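Local coordinates for predicted acyltransferase with acyl-CoA N-acyltransferase domain (Escherichia coli, PDB 4RS2), which binds coenzyme A and probably transfers acyl groups as a GNAT-family N-acetyltransferase, and when overexpressed suppresses gene silencing by small RNAs, at residues V47-L60 with V69-Q81. Residues are numbered along the deposited sequence; the frame is centred on the assembly and turned at random.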
loop_
_atom_site.group_PDB
_atom_site.type_symbol
_atom_site.label_atom_id
_atom_site.label_comp_id
_atom_site.label_asym_id
_atom_site.label_seq_id
_atom_site.Cartn_x
_atom_site.Cartn_y
_atom_site.Cartn_z
ATOM N N VAL A 47 -9.152 -6.446 -1.480
ATOM C CA VAL A 47 -9.384 -5.152 -2.151
ATOM C C VAL A 47 -10.839 -5.016 -2.564
ATOM O O VAL A 47 -11.452 -3.956 -2.373
ATOM C CB VAL A 47 -8.421 -4.955 -3.313
ATOM C CG1 VAL A 47 -8.903 -3.850 -4.240
ATOM C CG2 VAL A 47 -7.020 -4.704 -2.771
ATOM N N HIS A 48 -11.404 -6.094 -3.077
ATOM C CA HIS A 48 -12.823 -6.090 -3.407
ATOM C C HIS A 48 -13.664 -5.713 -2.184
ATOM O O HIS A 48 -14.537 -4.843 -2.240
ATOM C CB HIS A 48 -13.245 -7.469 -3.890
ATOM C CG HIS A 48 -14.716 -7.576 -4.123
ATOM N ND1 HIS A 48 -15.595 -7.999 -3.148
ATOM C CD2 HIS A 48 -15.471 -7.252 -5.196
ATOM C CE1 HIS A 48 -16.826 -7.956 -3.623
ATOM N NE2 HIS A 48 -16.780 -7.495 -4.858
ATOM N N ASP A 49 -13.397 -6.364 -1.053
ATOM C CA ASP A 49 -14.180 -6.077 0.147
ATOM C C ASP A 49 -13.965 -4.671 0.690
ATOM O O ASP A 49 -14.919 -4.044 1.122
ATOM C CB ASP A 49 -13.913 -7.120 1.222
ATOM C CG ASP A 49 -14.421 -8.503 0.851
ATOM O OD1 ASP A 49 -15.095 -8.676 -0.189
ATOM O OD2 ASP A 49 -14.139 -9.434 1.624
ATOM N N LEU A 50 -12.729 -4.178 0.716
ATOM C CA LEU A 50 -12.487 -2.822 1.196
ATOM C C LEU A 50 -13.204 -1.818 0.331
ATOM O O LEU A 50 -13.811 -0.879 0.837
ATOM C CB LEU A 50 -10.981 -2.502 1.165
ATOM C CG LEU A 50 -10.087 -3.241 2.158
ATOM C CD1 LEU A 50 -8.623 -3.022 1.853
ATOM C CD2 LEU A 50 -10.399 -2.845 3.588
ATOM N N ARG A 51 -13.153 -2.004 -0.981
ATOM C CA ARG A 51 -13.789 -1.055 -1.855
ATOM C C ARG A 51 -15.300 -1.072 -1.697
ATOM O O ARG A 51 -15.947 -0.014 -1.632
ATOM C CB ARG A 51 -13.446 -1.350 -3.315
ATOM C CG ARG A 51 -14.047 -0.334 -4.281
ATOM C CD ARG A 51 -13.711 -0.625 -5.739
ATOM N NE ARG A 51 -12.286 -0.664 -6.044
ATOM C CZ ARG A 51 -11.614 -1.775 -6.343
ATOM N NH1 ARG A 51 -12.249 -2.948 -6.364
ATOM N NH2 ARG A 51 -10.312 -1.702 -6.626
ATOM N N GLU A 52 -15.854 -2.273 -1.655
ATOM C CA GLU A 52 -17.293 -2.421 -1.581
ATOM C C GLU A 52 -17.845 -1.786 -0.317
ATOM O O GLU A 52 -18.930 -1.175 -0.336
ATOM C CB GLU A 52 -17.676 -3.892 -1.645
ATOM C CG GLU A 52 -19.183 -4.122 -1.704
ATOM C CD GLU A 52 -19.558 -5.568 -1.465
ATOM O OE1 GLU A 52 -18.846 -6.467 -1.959
ATOM O OE2 GLU A 52 -20.576 -5.808 -0.780
ATOM N N ASP A 53 -17.106 -1.899 0.782
ATOM C CA ASP A 53 -17.590 -1.411 2.072
ATOM C C ASP A 53 -17.122 0.014 2.460
ATOM O O ASP A 53 -17.452 0.508 3.539
ATOM C CB ASP A 53 -17.240 -2.439 3.128
ATOM C CG ASP A 53 -17.979 -3.765 2.909
ATOM O OD1 ASP A 53 -19.195 -3.734 2.649
ATOM O OD2 ASP A 53 -17.367 -4.843 3.016
ATOM N N GLY A 54 -16.362 0.676 1.580
ATOM C CA GLY A 54 -15.903 2.056 1.842
ATOM C C GLY A 54 -14.706 2.242 2.749
ATOM O O GLY A 54 -14.572 3.254 3.450
ATOM N N PHE A 55 -13.805 1.261 2.754
ATOM C CA PHE A 55 -12.593 1.315 3.565
ATOM C C PHE A 55 -11.301 1.311 2.728
ATOM O O PHE A 55 -10.231 0.990 3.206
ATOM C CB PHE A 55 -12.595 0.208 4.602
ATOM C CG PHE A 55 -13.693 0.369 5.588
ATOM C CD1 PHE A 55 -13.584 1.316 6.570
ATOM C CD2 PHE A 55 -14.868 -0.337 5.468
ATOM C CE1 PHE A 55 -14.583 1.498 7.480
ATOM C CE2 PHE A 55 -15.889 -0.146 6.365
ATOM C CZ PHE A 55 -15.744 0.779 7.367
ATOM N N LEU A 56 -11.419 1.672 1.462
ATOM C CA LEU A 56 -10.259 1.835 0.598
ATOM C C LEU A 56 -10.028 3.344 0.550
ATOM O O LEU A 56 -10.714 4.033 -0.191
ATOM C CB LEU A 56 -10.539 1.238 -0.793
ATOM C CG LEU A 56 -9.391 0.817 -1.705
ATOM C CD1 LEU A 56 -8.480 -0.202 -1.053
ATOM C CD2 LEU A 56 -9.941 0.240 -2.997
ATOM N N THR A 57 -9.094 3.845 1.362
ATOM C CA THR A 57 -8.808 5.276 1.475
ATOM C C THR A 57 -8.285 5.874 0.196
ATOM O O THR A 57 -8.615 6.975 -0.171
ATOM C CB THR A 57 -7.734 5.497 2.557
ATOM O OG1 THR A 57 -8.175 4.939 3.804
ATOM C CG2 THR A 57 -7.407 6.946 2.740
ATOM N N LEU A 58 -7.392 5.140 -0.453
ATOM C CA LEU A 58 -6.774 5.614 -1.674
ATOM C C LEU A 58 -6.198 4.396 -2.390
ATOM O O LEU A 58 -5.676 3.504 -1.744
ATOM C CB LEU A 58 -5.663 6.637 -1.382
ATOM C CG LEU A 58 -4.869 7.172 -2.588
ATOM C CD1 LEU A 58 -5.780 7.990 -3.486
ATOM C CD2 LEU A 58 -3.691 8.009 -2.111
ATOM N N GLY A 59 -6.364 4.371 -3.707
ATOM C CA GLY A 59 -5.773 3.360 -4.564
ATOM C C GLY A 59 -5.168 4.078 -5.754
ATOM O O GLY A 59 -5.743 5.041 -6.245
ATOM N N LEU A 60 -3.981 3.651 -6.163
ATOM C CA LEU A 60 -3.309 4.229 -7.311
ATOM C C LEU A 60 -3.013 3.105 -8.243
ATOM O O LEU A 60 -2.581 2.021 -7.805
ATOM C CB LEU A 60 -1.983 4.914 -6.939
ATOM C CG LEU A 60 -1.976 6.120 -5.996
ATOM C CD1 LEU A 60 -0.597 6.746 -6.017
ATOM C CD2 LEU A 60 -2.997 7.161 -6.366
ATOM N N VAL A 69 -4.290 -2.059 -16.470
ATOM C CA VAL A 69 -3.664 -1.947 -15.140
ATOM C C VAL A 69 -2.493 -2.899 -15.034
ATOM O O VAL A 69 -2.675 -4.106 -15.123
ATOM C CB VAL A 69 -4.678 -2.248 -14.025
ATOM C CG1 VAL A 69 -4.035 -2.165 -12.667
ATOM C CG2 VAL A 69 -5.873 -1.287 -14.143
ATOM N N ILE A 70 -1.301 -2.348 -14.795
ATOM C CA ILE A 70 -0.066 -3.105 -14.697
ATOM C C ILE A 70 0.601 -2.912 -13.332
ATOM O O ILE A 70 1.638 -3.508 -13.034
ATOM C CB ILE A 70 0.939 -2.655 -15.799
ATOM C CG1 ILE A 70 1.360 -1.162 -15.653
ATOM C CG2 ILE A 70 0.322 -2.819 -17.180
ATOM C CD1 ILE A 70 2.558 -0.700 -16.467
ATOM N N GLY A 71 -0.006 -2.088 -12.486
ATOM C CA GLY A 71 0.495 -1.904 -11.139
ATOM C C GLY A 71 -0.552 -1.323 -10.234
ATOM O O GLY A 71 -1.462 -0.634 -10.700
ATOM N N TYR A 72 -0.401 -1.551 -8.941
ATOM C CA TYR A 72 -1.386 -1.100 -8.003
ATOM C C TYR A 72 -0.856 -0.961 -6.620
ATOM O O TYR A 72 -0.026 -1.782 -6.186
ATOM C CB TYR A 72 -2.539 -2.099 -7.957
ATOM C CG TYR A 72 -3.748 -1.651 -7.124
ATOM C CD1 TYR A 72 -4.521 -0.583 -7.488
ATOM C CD2 TYR A 72 -4.121 -2.344 -5.998
ATOM C CE1 TYR A 72 -5.624 -0.204 -6.741
ATOM C CE2 TYR A 72 -5.243 -1.989 -5.277
ATOM C CZ TYR A 72 -5.981 -0.916 -5.632
ATOM O OH TYR A 72 -7.108 -0.570 -4.867
ATOM N N VAL A 73 -1.341 0.056 -5.914
ATOM C CA VAL A 73 -1.089 0.175 -4.462
ATOM C C VAL A 73 -2.331 0.744 -3.816
ATOM O O VAL A 73 -3.032 1.567 -4.428
ATOM C CB VAL A 73 0.149 1.007 -4.090
ATOM C CG1 VAL A 73 -0.016 2.471 -4.524
ATOM C CG2 VAL A 73 0.453 0.864 -2.588
ATOM N N ALA A 74 -2.667 0.220 -2.629
ATOM C CA ALA A 74 -3.836 0.671 -1.907
ATOM C C ALA A 74 -3.517 0.975 -0.441
ATOM O O ALA A 74 -2.527 0.513 0.152
ATOM C CB ALA A 74 -4.949 -0.360 -1.975
ATOM N N PHE A 75 -4.397 1.787 0.125
ATOM C CA PHE A 75 -4.284 2.256 1.488
ATOM C C PHE A 75 -5.657 2.175 2.118
ATOM O O PHE A 75 -6.660 2.447 1.446
ATOM C CB PHE A 75 -3.818 3.718 1.500
ATOM C CG PHE A 75 -2.487 3.928 0.835
ATOM C CD1 PHE A 75 -1.300 3.815 1.551
ATOM C CD2 PHE A 75 -2.427 4.251 -0.513
ATOM C CE1 PHE A 75 -0.094 4.039 0.938
ATOM C CE2 PHE A 75 -1.191 4.442 -1.126
ATOM C CZ PHE A 75 -0.034 4.311 -0.394
ATOM N N SER A 76 -5.692 1.846 3.405
ATOM C CA SER A 76 -6.950 1.746 4.150
ATOM C C SER A 76 -6.724 2.324 5.538
ATOM O O SER A 76 -5.568 2.401 5.965
ATOM C CB SER A 76 -7.397 0.287 4.203
ATOM O OG SER A 76 -6.395 -0.521 4.726
ATOM N N PRO A 77 -7.789 2.724 6.242
ATOM C CA PRO A 77 -7.571 3.394 7.528
ATOM C C PRO A 77 -7.099 2.462 8.612
ATOM O O PRO A 77 -7.504 1.302 8.653
ATOM C CB PRO A 77 -8.949 3.941 7.898
ATOM C CG PRO A 77 -9.893 3.063 7.157
ATOM C CD PRO A 77 -9.210 2.534 5.939
ATOM N N VAL A 78 -6.229 2.963 9.488
ATOM C CA VAL A 78 -5.819 2.185 10.673
ATOM C C VAL A 78 -6.011 3.107 11.870
ATOM O O VAL A 78 -5.936 4.330 11.710
ATOM C CB VAL A 78 -4.362 1.672 10.611
ATOM C CG1 VAL A 78 -4.176 0.798 9.382
ATOM C CG2 VAL A 78 -3.342 2.809 10.631
ATOM N N ASP A 79 -6.330 2.551 13.048
ATOM C CA ASP A 79 -6.452 3.365 14.245
ATOM C C ASP A 79 -5.340 2.970 15.175
ATOM O O ASP A 79 -4.815 1.873 15.078
ATOM C CB ASP A 79 -7.794 3.154 14.936
ATOM C CG ASP A 79 -8.955 3.575 14.073
ATOM O OD1 ASP A 79 -8.954 4.717 13.538
ATOM O OD2 ASP A 79 -9.881 2.751 13.935
ATOM N N VAL A 80 -4.966 3.868 16.079
ATOM C CA VAL A 80 -3.892 3.563 17.009
ATOM C C VAL A 80 -4.421 3.646 18.400
ATOM O O VAL A 80 -4.889 4.685 18.821
ATOM C CB VAL A 80 -2.714 4.519 16.869
ATOM C CG1 VAL A 80 -1.575 4.038 17.762
ATOM C CG2 VAL A 80 -2.278 4.598 15.419
ATOM N N GLN A 81 -4.410 2.518 19.092
ATOM C CA GLN A 81 -4.942 2.444 20.445
ATOM C C GLN A 81 -6.412 2.901 20.373
ATOM O O GLN A 81 -6.949 3.581 21.253
ATOM C CB GLN A 81 -4.034 3.245 21.406
ATOM C CG GLN A 81 -3.876 2.610 22.783
ATOM C CD GLN A 81 -2.465 2.758 23.363
ATOM O OE1 GLN A 81 -1.900 1.795 23.879
ATOM N NE2 GLN A 81 -1.891 3.950 23.265
#
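Tyr72 reaches from strand 69-80 to Val47 of helix 42-53 and to Leu56 in the loop after it. Its CG lies anti to the backbone N (chi1 -173°), which carries the ring past Gly59 to the helix. Val47 comes from the opposite direction: Val47 CG2 meets the edge of the ring at Tyr72 CE2 (4.1 Å), and CG1 lies near OH. Leu56 CD2 packs 3.5 Å from the same Tyr72 OH, while its other methyl, CD1, rests 3.7 Å from Ala74 CB. Leu56 CB points away from the strand; a chi1 of -158° brings the branch back onto it. The Tyr72 hydroxyl is buried but satisfied by a hydrogen bond to Glu22. Arg51, its chain bent at chi3, ends beside that hydroxyl and forms a salt bridge with the same Glu22 carboxylate. Gly59 CA lies close to the tyrosine ring at CE1.

The backbones form an antiparallel hairpin. Leu60 and Val73 are a hydrogen-bonded pair, with Leu60 N to Val73 O at 2.9 Å and Val73 N to Leu60 O at 3.0 Å. Phe75 N binds Leu58 O at 2.8 Å. Thr57 and Leu58 both face Phe75, a classic beta bulge, and their N-H bonds to Phe75 O are weak. On the other face of the sheet, Leu58 CB touches Phe75 CD2 and Leu60 CB touches Val73 CG1. Beyond the bulge, Phe55 CD1 meets Pro77 CG at 4.1 Å, with the proline at the edge of the phenyl ring.

Gly54, with positive phi, forms a Schellman motif after the last turn, and the chain then turns into strand 58-63. Helix 42-53 packs on the Tyr72 and Ala74 face, beside helix 27-37. Helix 104-118 lies against the face bearing Leu60, Val73 and Phe75, and strand 87-95 continues the GNAT sheet beyond strand 69-80.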